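Local coordinates for TSC1 N-terminal domain (Chaetomium thermophilum, PDB 7A0M), which forms the N-terminal part of TSC1, a protein that binds lysosomal phosphoinositides, and probably contributes to bringing the TSC complex to lysosomes to regulate mTORC1, at residues B[198-203]-B[305-310]; B[234-239]-B[247-252]; B[335-340]-B[388-393]. One frame throughout, in Å; residues are numbered along the deposited sequence.

Overall arrangement
All three contacts lie within the hamartin-family region of an all-helical, solenoid-like chain. Contacts 1 and 2 are neighbours, their centres 11 Å apart, and they are joined directly: Asp239, which follows the first helix of contact 2, takes a salt bridge from Arg202 of contact 1, its OD1 2.8 Å from Arg202 NH1, and probably a hydrogen bond from Val309 N. In sequence, contact 2 falls between the two segments of contact 1. Contact 3 comes later in the chain and stands apart, its centre 23 Å from that of contact 2 and 34 Å from that of contact 1; the nearest atoms of contacts 2 and 3 are about 10 Å apart.

Contact 1 of 3, residues B[198-203]-B[305-310]; sequences RREHRN and PWDKVL
Arg199, at the start of helix 199-214, passes Asp307 of the irregular segment 305-310 with their CA atoms 5.6 Å apart, the closest such pair between the two segments. Three arginines close in on Asp307. Arg202 grips its backbone: NH1 and NH2 both donate to Asp307 O, each at 2.7 Å, so one carbonyl oxygen lies across the end of the guanidinium and close to its plane. That flat group is packed on both sides. Trp306 CZ2 sits over the centre of one face, 3.4 Å from Arg202 CZ, with ring and guanidinium planes 26° apart, and Arg199 CA backs the opposite face. The Asp307 carboxylate, its CG anti to the backbone N (chi1 -165°), answers the other two arginines. Arg198 NH1 makes a salt bridge to Asp307 OD2 at 2.9 Å, met on the anti side of that oxygen, while Arg199 NE bonds weakly to both oxygens, 3.2 Å from Asp307 OD2, with the guanidinium and carboxylate planes nearly perpendicular. Two positive groups so near one carboxylate would probably offset the repulsion from Glu200, whose OE1 is 4.3 Å from Asp307 OD2. Val309 CG2 fills in alongside, 3.7 Å from Arg199 CG and also against Arg202 NH1. Lys308 directs its amine elsewhere, to a salt bridge with Glu240. The network thus ties the loop leading to helix 323-333 onto the start of helix 199-214. Asp239 receives Arg202 NH1 and Trp306 NE1, and the indole rests on helix 228-238 while Val309 touches Thr244 of helix 242-255.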
loop_
_atom_site.group_PDB
_atom_site.type_symbol
_atom_site.label_atom_id
_atom_site.label_comp_id
_atom_site.label_asym_id
_atom_site.label_seq_id
_atom_site.Cartn_x
_atom_site.Cartn_y
_atom_site.Cartn_z
ATOM N N ARG B 198 25.516 -30.390 8.373
ATOM C CA ARG B 198 25.048 -31.560 9.102
ATOM C C ARG B 198 23.608 -31.343 9.548
ATOM O O ARG B 198 23.297 -30.338 10.196
ATOM C CB ARG B 198 25.944 -31.848 10.308
ATOM C CG ARG B 198 27.324 -32.390 9.951
ATOM C CD ARG B 198 27.258 -33.772 9.305
ATOM N NE ARG B 198 27.288 -33.711 7.844
ATOM C CZ ARG B 198 26.272 -34.043 7.054
ATOM N NH1 ARG B 198 25.131 -34.472 7.578
ATOM N NH2 ARG B 198 26.398 -33.951 5.738
ATOM N N ARG B 199 22.736 -32.288 9.191
ATOM C CA ARG B 199 21.316 -32.158 9.511
ATOM C C ARG B 199 21.084 -32.115 11.016
ATOM O O ARG B 199 20.276 -31.314 11.504
ATOM C CB ARG B 199 20.538 -33.311 8.878
ATOM C CG ARG B 199 19.295 -33.731 9.641
ATOM C CD ARG B 199 18.721 -35.015 9.073
ATOM N NE ARG B 199 19.752 -36.031 8.888
ATOM C CZ ARG B 199 20.136 -36.887 9.828
ATOM N NH1 ARG B 199 19.573 -36.852 11.028
ATOM N NH2 ARG B 199 21.084 -37.777 9.570
ATOM N N GLU B 200 21.786 -32.963 11.768
ATOM C CA GLU B 200 21.622 -33.007 13.216
ATOM C C GLU B 200 22.110 -31.742 13.913
ATOM O O GLU B 200 21.839 -31.573 15.107
ATOM C CB GLU B 200 22.346 -34.230 13.790
ATOM C CG GLU B 200 23.858 -34.230 13.600
ATOM C CD GLU B 200 24.282 -34.735 12.231
ATOM O OE1 GLU B 200 23.397 -34.998 11.389
ATOM O OE2 GLU B 200 25.502 -34.872 11.999
ATOM N N HIS B 201 22.812 -30.855 13.207
ATOM C CA HIS B 201 23.343 -29.634 13.797
ATOM C C HIS B 201 22.769 -28.370 13.171
ATOM O O HIS B 201 23.172 -27.268 13.562
ATOM C CB HIS B 201 24.872 -29.598 13.657
ATOM C CG HIS B 201 25.584 -30.637 14.465
ATOM N ND1 HIS B 201 25.093 -31.121 15.659
ATOM C CD2 HIS B 201 26.752 -31.286 14.247
ATOM C CE1 HIS B 201 25.930 -32.022 16.143
ATOM N NE2 HIS B 201 26.945 -32.141 15.306
ATOM N N ARG B 202 21.842 -28.495 12.218
ATOM C CA ARG B 202 21.394 -27.333 11.454
ATOM C C ARG B 202 20.564 -26.371 12.298
ATOM O O ARG B 202 20.729 -25.150 12.193
ATOM C CB ARG B 202 20.605 -27.795 10.233
ATOM C CG ARG B 202 20.314 -26.702 9.226
ATOM C CD ARG B 202 19.902 -27.320 7.907
ATOM N NE ARG B 202 20.949 -28.200 7.399
ATOM C CZ ARG B 202 20.727 -29.273 6.646
ATOM N NH1 ARG B 202 19.489 -29.602 6.307
ATOM N NH2 ARG B 202 21.746 -30.016 6.233
ATOM N N ASN B 203 19.658 -26.895 13.128
ATOM C CA ASN B 203 18.815 -26.025 13.944
ATOM C C ASN B 203 19.652 -25.180 14.897
ATOM O O ASN B 203 19.428 -23.972 15.035
ATOM C CB ASN B 203 17.786 -26.855 14.711
ATOM C CG ASN B 203 16.681 -27.388 13.818
ATOM O OD1 ASN B 203 16.469 -26.891 12.710
ATOM N ND2 ASN B 203 15.966 -28.399 14.297
ATOM N N PRO B 305 25.977 -33.414 -2.092
ATOM C CA PRO B 305 24.514 -33.455 -2.045
ATOM C C PRO B 305 23.954 -32.481 -1.013
ATOM O O PRO B 305 24.366 -31.320 -0.965
ATOM C CB PRO B 305 24.214 -34.909 -1.659
ATOM C CG PRO B 305 25.416 -35.674 -2.110
ATOM C CD PRO B 305 26.579 -34.748 -1.914
ATOM N N TRP B 306 23.012 -32.953 -0.203
ATOM C CA TRP B 306 22.413 -32.132 0.840
ATOM C C TRP B 306 21.662 -33.051 1.786
ATOM O O TRP B 306 20.848 -33.864 1.342
ATOM C CB TRP B 306 21.467 -31.072 0.255
ATOM C CG TRP B 306 20.833 -30.204 1.307
ATOM C CD1 TRP B 306 19.578 -30.334 1.839
ATOM C CD2 TRP B 306 21.437 -29.092 1.978
ATOM N NE1 TRP B 306 19.362 -29.360 2.788
ATOM C CE2 TRP B 306 20.489 -28.588 2.892
ATOM C CE3 TRP B 306 22.685 -28.472 1.889
ATOM C CZ2 TRP B 306 20.754 -27.490 3.709
ATOM C CZ3 TRP B 306 22.945 -27.385 2.699
ATOM C CH2 TRP B 306 21.985 -26.905 3.598
ATOM N N ASP B 307 21.941 -32.922 3.079
ATOM C CA ASP B 307 21.306 -33.751 4.100
ATOM C C ASP B 307 20.080 -32.996 4.590
ATOM O O ASP B 307 20.185 -32.083 5.412
ATOM C CB ASP B 307 22.284 -34.043 5.233
ATOM C CG ASP B 307 21.824 -35.173 6.130
ATOM O OD1 ASP B 307 20.892 -35.900 5.731
ATOM O OD2 ASP B 307 22.396 -35.339 7.229
ATOM N N LYS B 308 18.913 -33.378 4.079
ATOM C CA LYS B 308 17.682 -32.672 4.401
ATOM C C LYS B 308 17.249 -32.953 5.833
ATOM O O LYS B 308 17.413 -34.063 6.344
ATOM C CB LYS B 308 16.565 -33.081 3.443
ATOM C CG LYS B 308 16.810 -32.727 1.987
ATOM C CD LYS B 308 15.537 -32.908 1.171
ATOM C CE LYS B 308 14.864 -34.240 1.477
ATOM N NZ LYS B 308 13.581 -34.405 0.737
ATOM N N VAL B 309 16.679 -31.939 6.474
ATOM C CA VAL B 309 15.945 -32.129 7.717
ATOM C C VAL B 309 14.495 -32.406 7.345
ATOM O O VAL B 309 13.840 -31.580 6.699
ATOM C CB VAL B 309 16.059 -30.902 8.634
ATOM C CG1 VAL B 309 15.262 -31.121 9.912
ATOM C CG2 VAL B 309 17.516 -30.608 8.948
ATOM N N LEU B 310 13.991 -33.567 7.749
ATOM C CA LEU B 310 12.649 -33.974 7.374
ATOM C C LEU B 310 11.620 -33.285 8.265
ATOM O O LEU B 310 11.950 -32.637 9.262
ATOM C CB LEU B 310 12.508 -35.493 7.452
ATOM C CG LEU B 310 13.594 -36.285 6.719
ATOM C CD1 LEU B 310 13.387 -37.781 6.895
ATOM C CD2 LEU B 310 13.643 -35.909 5.243
#

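Contact 2 of 3, residues B[234-239]-B[247-252]; sequences QSLQKD and LALIAL
Leu236 points its branched end at Ala248, Leu249 and Leu252, and the contact between the two helices is built round that one side chain. Its CG lies anti to the carbonyl carbon (chi1 -72°), which sets this branch point against Ala248. The branch point rests on the small residue: Leu236 CG is 3.9 Å from Ala248 CB, the single methyl that alanine offers here. From this point the two methyls part. Leu236 CD2 drops onto the helix itself, 3.7 Å from Leu249 N, and also meets the CB and CD1 of Leu249. Leu236 CD1 goes on to Leu252, one turn after Ala248, where it touches Leu252 CD2 at 3.7 Å, the two leucines crossing obliquely. Beside Leu236, Ser235 brings OG to 4.1 Å from Ala248 CB, a looser touch. The contact across the helices is therefore apolar and buried. The axes of the two short helical segments approach to 9.5 Å, with an angle of 141° between their directions, as in a helical hairpin whose second helix doubles back with a marked splay. Other helices close round the pair: Ile273 and Leu277 of helix 267-278 pack on Leu236 and Leu249 respectively, Arg276 of that helix reaches the carbonyls of Leu236 and Asp239, and Phe206 of helix 199-214 touches both Ser235 and Ala248.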
loop_
_atom_site.group_PDB
_atom_site.type_symbol
_atom_site.label_atom_id
_atom_site.label_comp_id
_atom_site.label_asym_id
_atom_site.label_seq_id
_atom_site.Cartn_x
_atom_site.Cartn_y
_atom_site.Cartn_z
ATOM N N GLN B 234 19.876 -23.028 0.332
ATOM C CA GLN B 234 19.669 -24.441 0.032
ATOM C C GLN B 234 18.743 -25.095 1.050
ATOM O O GLN B 234 17.902 -25.926 0.686
ATOM C CB GLN B 234 21.017 -25.158 -0.024
ATOM C CG GLN B 234 20.958 -26.576 -0.551
ATOM C CD GLN B 234 22.248 -26.992 -1.227
ATOM O OE1 GLN B 234 22.372 -28.117 -1.714
ATOM N NE2 GLN B 234 23.207 -26.073 -1.294
ATOM N N SER B 235 18.889 -24.744 2.329
ATOM C CA SER B 235 17.955 -25.231 3.341
ATOM C C SER B 235 16.542 -24.731 3.069
ATOM O O SER B 235 15.569 -25.478 3.220
ATOM C CB SER B 235 18.418 -24.802 4.732
ATOM O OG SER B 235 17.485 -25.197 5.725
ATOM N N LEU B 236 16.412 -23.464 2.667
ATOM C CA LEU B 236 15.096 -22.901 2.380
ATOM C C LEU B 236 14.429 -23.590 1.195
ATOM O O LEU B 236 13.197 -23.611 1.106
ATOM C CB LEU B 236 15.224 -21.400 2.123
ATOM C CG LEU B 236 15.519 -20.530 3.347
ATOM C CD1 LEU B 236 16.109 -19.196 2.927
ATOM C CD2 LEU B 236 14.256 -20.317 4.165
ATOM N N GLN B 237 15.218 -24.153 0.279
ATOM C CA GLN B 237 14.665 -24.805 -0.903
ATOM C C GLN B 237 14.382 -26.286 -0.699
ATOM O O GLN B 237 13.510 -26.837 -1.380
ATOM C CB GLN B 237 15.617 -24.654 -2.094
ATOM C CG GLN B 237 15.734 -23.249 -2.652
ATOM C CD GLN B 237 16.660 -23.194 -3.851
ATOM O OE1 GLN B 237 17.602 -22.404 -3.891
ATOM N NE2 GLN B 237 16.393 -24.037 -4.841
ATOM N N LYS B 238 15.091 -26.946 0.213
ATOM C CA LYS B 238 15.053 -28.403 0.288
ATOM C C LYS B 238 14.546 -28.947 1.612
ATOM O O LYS B 238 13.811 -29.938 1.615
ATOM C CB LYS B 238 16.451 -28.981 0.018
ATOM C CG LYS B 238 17.015 -28.645 -1.350
ATOM C CD LYS B 238 18.451 -29.124 -1.475
ATOM C CE LYS B 238 19.043 -28.761 -2.826
ATOM N NZ LYS B 238 20.326 -29.476 -3.069
ATOM N N ASP B 239 14.924 -28.347 2.739
ATOM C CA ASP B 239 14.507 -28.875 4.031
ATOM C C ASP B 239 12.986 -28.869 4.149
ATOM O O ASP B 239 12.298 -28.004 3.601
ATOM C CB ASP B 239 15.130 -28.071 5.171
ATOM C CG ASP B 239 16.604 -28.379 5.359
ATOM O OD1 ASP B 239 17.037 -29.479 4.956
ATOM O OD2 ASP B 239 17.327 -27.529 5.919
ATOM N N LEU B 247 13.793 -20.942 10.827
ATOM C CA LEU B 247 15.068 -20.444 11.336
ATOM C C LEU B 247 15.933 -19.893 10.209
ATOM O O LEU B 247 16.487 -18.792 10.315
ATOM C CB LEU B 247 15.806 -21.553 12.084
ATOM C CG LEU B 247 15.332 -21.871 13.500
ATOM C CD1 LEU B 247 16.209 -22.945 14.120
ATOM C CD2 LEU B 247 15.330 -20.617 14.359
ATOM N N ALA B 248 16.071 -20.657 9.121
ATOM C CA ALA B 248 16.840 -20.189 7.971
ATOM C C ALA B 248 16.268 -18.894 7.409
ATOM O O ALA B 248 17.019 -18.010 6.979
ATOM C CB ALA B 248 16.880 -21.268 6.891
ATOM N N LEU B 249 14.940 -18.763 7.405
ATOM C CA LEU B 249 14.326 -17.554 6.867
ATOM C C LEU B 249 14.606 -16.352 7.762
ATOM O O LEU B 249 14.848 -15.247 7.265
ATOM C CB LEU B 249 12.822 -17.761 6.693
ATOM C CG LEU B 249 12.116 -16.713 5.830
ATOM C CD1 LEU B 249 12.686 -16.723 4.419
ATOM C CD2 LEU B 249 10.616 -16.958 5.807
ATOM N N ILE B 250 14.577 -16.550 9.081
ATOM C CA ILE B 250 14.903 -15.463 10.000
ATOM C C ILE B 250 16.337 -15.001 9.783
ATOM O O ILE B 250 16.621 -13.797 9.756
ATOM C CB ILE B 250 14.662 -15.896 11.458
ATOM C CG1 ILE B 250 13.167 -16.092 11.717
ATOM C CG2 ILE B 250 15.238 -14.872 12.427
ATOM C CD1 ILE B 250 12.850 -16.606 13.105
ATOM N N ALA B 251 17.262 -15.950 9.617
ATOM C CA ALA B 251 18.648 -15.588 9.341
ATOM C C ALA B 251 18.767 -14.826 8.027
ATOM O O ALA B 251 19.493 -13.829 7.944
ATOM C CB ALA B 251 19.525 -16.840 9.319
ATOM N N LEU B 252 18.059 -15.278 6.990
ATOM C CA LEU B 252 18.116 -14.595 5.700
ATOM C C LEU B 252 17.568 -13.176 5.798
ATOM O O LEU B 252 18.153 -12.239 5.244
ATOM C CB LEU B 252 17.348 -15.394 4.647
ATOM C CG LEU B 252 17.329 -14.791 3.240
ATOM C CD1 LEU B 252 18.738 -14.697 2.674
ATOM C CD2 LEU B 252 16.428 -15.595 2.314
#

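Contact 3 of 3, residues B[335-340]-B[388-393]; sequences PINFVD and ETEKTN
Glu390 reaches across to Ile336 and Asn337 and sets its carboxylate on the amino end of helix 335-343, where a carboxylate can accept from first-turn NH groups; both segments belong to the helical, solenoid-like chain. Its chain runs out straight, CG anti to the backbone N (chi1 176°) and CD continuing the line. Glu390 CB and CG pass beside Asn337, each 3.9 Å from Asn337 ND2, the two side chains sliding past each other in opposite directions. At the tip the oxygens divide the work. Glu390 OE1 takes Ile336 N on its syn lone pair at 3.0 Å, with Pro335 CD close by at 3.2 Å, and has a further partner in Asn381 ND2. Glu390 OE2 is gripped twice by one residue: Asn337 N at 2.9 Å on the syn side, and Asn337 ND2 at 2.6 Å on the anti side in a nearly straight bond (173°). The helix end would probably stabilise the negative charge. An alanine in place of Glu390 would probably leave the NH groups of Ile336 and Asn337 without this acceptor and the Asn337 amide freer to turn. One turn along the helix from Pro335, Val339 packs on Leu378 of the second subunit. The other end of the Asn337 amide meets Lys391, crossing it at about a right angle: Asn337 OD1 lies 3.3 Å from Lys391 CD.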
loop_
_atom_site.group_PDB
_atom_site.type_symbol
_atom_site.label_atom_id
_atom_site.label_comp_id
_atom_site.label_asym_id
_atom_site.label_seq_id
_atom_site.Cartn_x
_atom_site.Cartn_y
_atom_site.Cartn_z
ATOM N N PRO B 335 11.202 -4.084 -5.256
ATOM C CA PRO B 335 9.750 -4.209 -5.479
ATOM C C PRO B 335 9.370 -4.468 -6.925
ATOM O O PRO B 335 8.516 -5.323 -7.190
ATOM C CB PRO B 335 9.211 -2.857 -4.991
ATOM C CG PRO B 335 10.362 -1.921 -5.157
ATOM C CD PRO B 335 11.580 -2.728 -4.825
ATOM N N ILE B 336 9.977 -3.750 -7.872
ATOM C CA ILE B 336 9.582 -3.880 -9.272
ATOM C C ILE B 336 9.888 -5.282 -9.788
ATOM O O ILE B 336 9.084 -5.882 -10.513
ATOM C CB ILE B 336 10.268 -2.796 -10.123
ATOM C CG1 ILE B 336 9.929 -1.408 -9.577
ATOM C CG2 ILE B 336 9.844 -2.912 -11.579
ATOM C CD1 ILE B 336 10.636 -0.281 -10.294
ATOM N N ASN B 337 11.051 -5.826 -9.424
ATOM C CA ASN B 337 11.368 -7.198 -9.805
ATOM C C ASN B 337 10.504 -8.205 -9.056
ATOM O O ASN B 337 10.164 -9.258 -9.608
ATOM C CB ASN B 337 12.851 -7.484 -9.566
ATOM C CG ASN B 337 13.740 -6.863 -10.625
ATOM O OD1 ASN B 337 14.100 -7.512 -11.606
ATOM N ND2 ASN B 337 14.096 -5.599 -10.432
ATOM N N PHE B 338 10.145 -7.908 -7.804
ATOM C CA PHE B 338 9.347 -8.849 -7.020
ATOM C C PHE B 338 7.934 -8.971 -7.577
ATOM O O PHE B 338 7.431 -10.082 -7.781
ATOM C CB PHE B 338 9.309 -8.413 -5.554
ATOM C CG PHE B 338 8.727 -9.445 -4.628
ATOM C CD1 PHE B 338 8.756 -10.792 -4.957
ATOM C CD2 PHE B 338 8.138 -9.066 -3.434
ATOM C CE1 PHE B 338 8.217 -11.740 -4.106
ATOM C CE2 PHE B 338 7.596 -10.008 -2.581
ATOM C CZ PHE B 338 7.635 -11.346 -2.917
ATOM N N VAL B 339 7.273 -7.837 -7.825
ATOM C CA VAL B 339 5.911 -7.890 -8.348
ATOM C C VAL B 339 5.904 -8.412 -9.779
ATOM O O VAL B 339 4.904 -8.979 -10.233
ATOM C CB VAL B 339 5.231 -6.511 -8.242
ATOM C CG1 VAL B 339 5.294 -5.994 -6.811
ATOM C CG2 VAL B 339 5.864 -5.516 -9.206
ATOM N N ASP B 340 7.008 -8.238 -10.512
ATOM C CA ASP B 340 7.103 -8.828 -11.842
ATOM C C ASP B 340 7.218 -10.345 -11.773
ATOM O O ASP B 340 6.718 -11.043 -12.663
ATOM C CB ASP B 340 8.290 -8.240 -12.602
ATOM C CG ASP B 340 8.297 -8.638 -14.066
ATOM O OD1 ASP B 340 7.509 -8.058 -14.845
ATOM O OD2 ASP B 340 9.088 -9.529 -14.438
ATOM N N GLU B 388 14.817 -2.795 -15.066
ATOM C CA GLU B 388 16.241 -2.913 -15.360
ATOM C C GLU B 388 17.079 -2.075 -14.400
ATOM O O GLU B 388 17.991 -2.587 -13.743
ATOM C CB GLU B 388 16.515 -2.499 -16.808
ATOM C CG GLU B 388 15.975 -3.459 -17.850
ATOM C CD GLU B 388 16.519 -4.863 -17.679
ATOM O OE1 GLU B 388 15.728 -5.771 -17.350
ATOM O OE2 GLU B 388 17.739 -5.055 -17.864
ATOM N N THR B 389 16.784 -0.774 -14.312
ATOM C CA THR B 389 17.603 0.126 -13.509
ATOM C C THR B 389 17.474 -0.135 -12.013
ATOM O O THR B 389 18.373 0.245 -11.256
ATOM C CB THR B 389 17.247 1.583 -13.810
ATOM O OG1 THR B 389 15.835 1.775 -13.658
ATOM C CG2 THR B 389 17.657 1.948 -15.229
ATOM N N GLU B 390 16.384 -0.766 -11.568
ATOM C CA GLU B 390 16.294 -1.169 -10.168
ATOM C C GLU B 390 17.427 -2.120 -9.804
ATOM O O GLU B 390 17.980 -2.051 -8.699
ATOM C CB GLU B 390 14.938 -1.814 -9.889
ATOM C CG GLU B 390 14.793 -2.344 -8.472
ATOM C CD GLU B 390 13.431 -2.950 -8.216
ATOM O OE1 GLU B 390 12.519 -2.201 -7.810
ATOM O OE2 GLU B 390 13.266 -4.169 -8.431
ATOM N N LYS B 391 17.790 -3.012 -10.724
ATOM C CA LYS B 391 18.919 -3.907 -10.505
ATOM C C LYS B 391 20.247 -3.231 -10.825
ATOM O O LYS B 391 21.278 -3.596 -10.249
ATOM C CB LYS B 391 18.752 -5.172 -11.347
ATOM C CG LYS B 391 17.544 -6.014 -10.964
ATOM C CD LYS B 391 17.384 -7.210 -11.888
ATOM C CE LYS B 391 17.106 -6.767 -13.317
ATOM N NZ LYS B 391 16.830 -7.922 -14.215
ATOM N N THR B 392 20.240 -2.250 -11.728
ATOM C CA THR B 392 21.466 -1.642 -12.231
ATOM C C THR B 392 21.910 -0.440 -11.403
ATOM O O THR B 392 23.111 -0.266 -11.162
ATOM C CB THR B 392 21.270 -1.234 -13.699
ATOM O OG1 THR B 392 21.411 -2.386 -14.540
ATOM C CG2 THR B 392 22.283 -0.176 -14.124
ATOM N N ASN B 393 20.972 0.377 -10.930
ATOM C CA ASN B 393 21.315 1.572 -10.167
ATOM C C ASN B 393 21.575 1.192 -8.713
ATOM O O ASN B 393 20.699 0.628 -8.049
ATOM C CB ASN B 393 20.198 2.609 -10.268
ATOM C CG ASN B 393 20.630 3.986 -9.795
ATOM O OD1 ASN B 393 21.396 4.121 -8.842
ATOM N ND2 ASN B 393 20.137 5.020 -10.466
#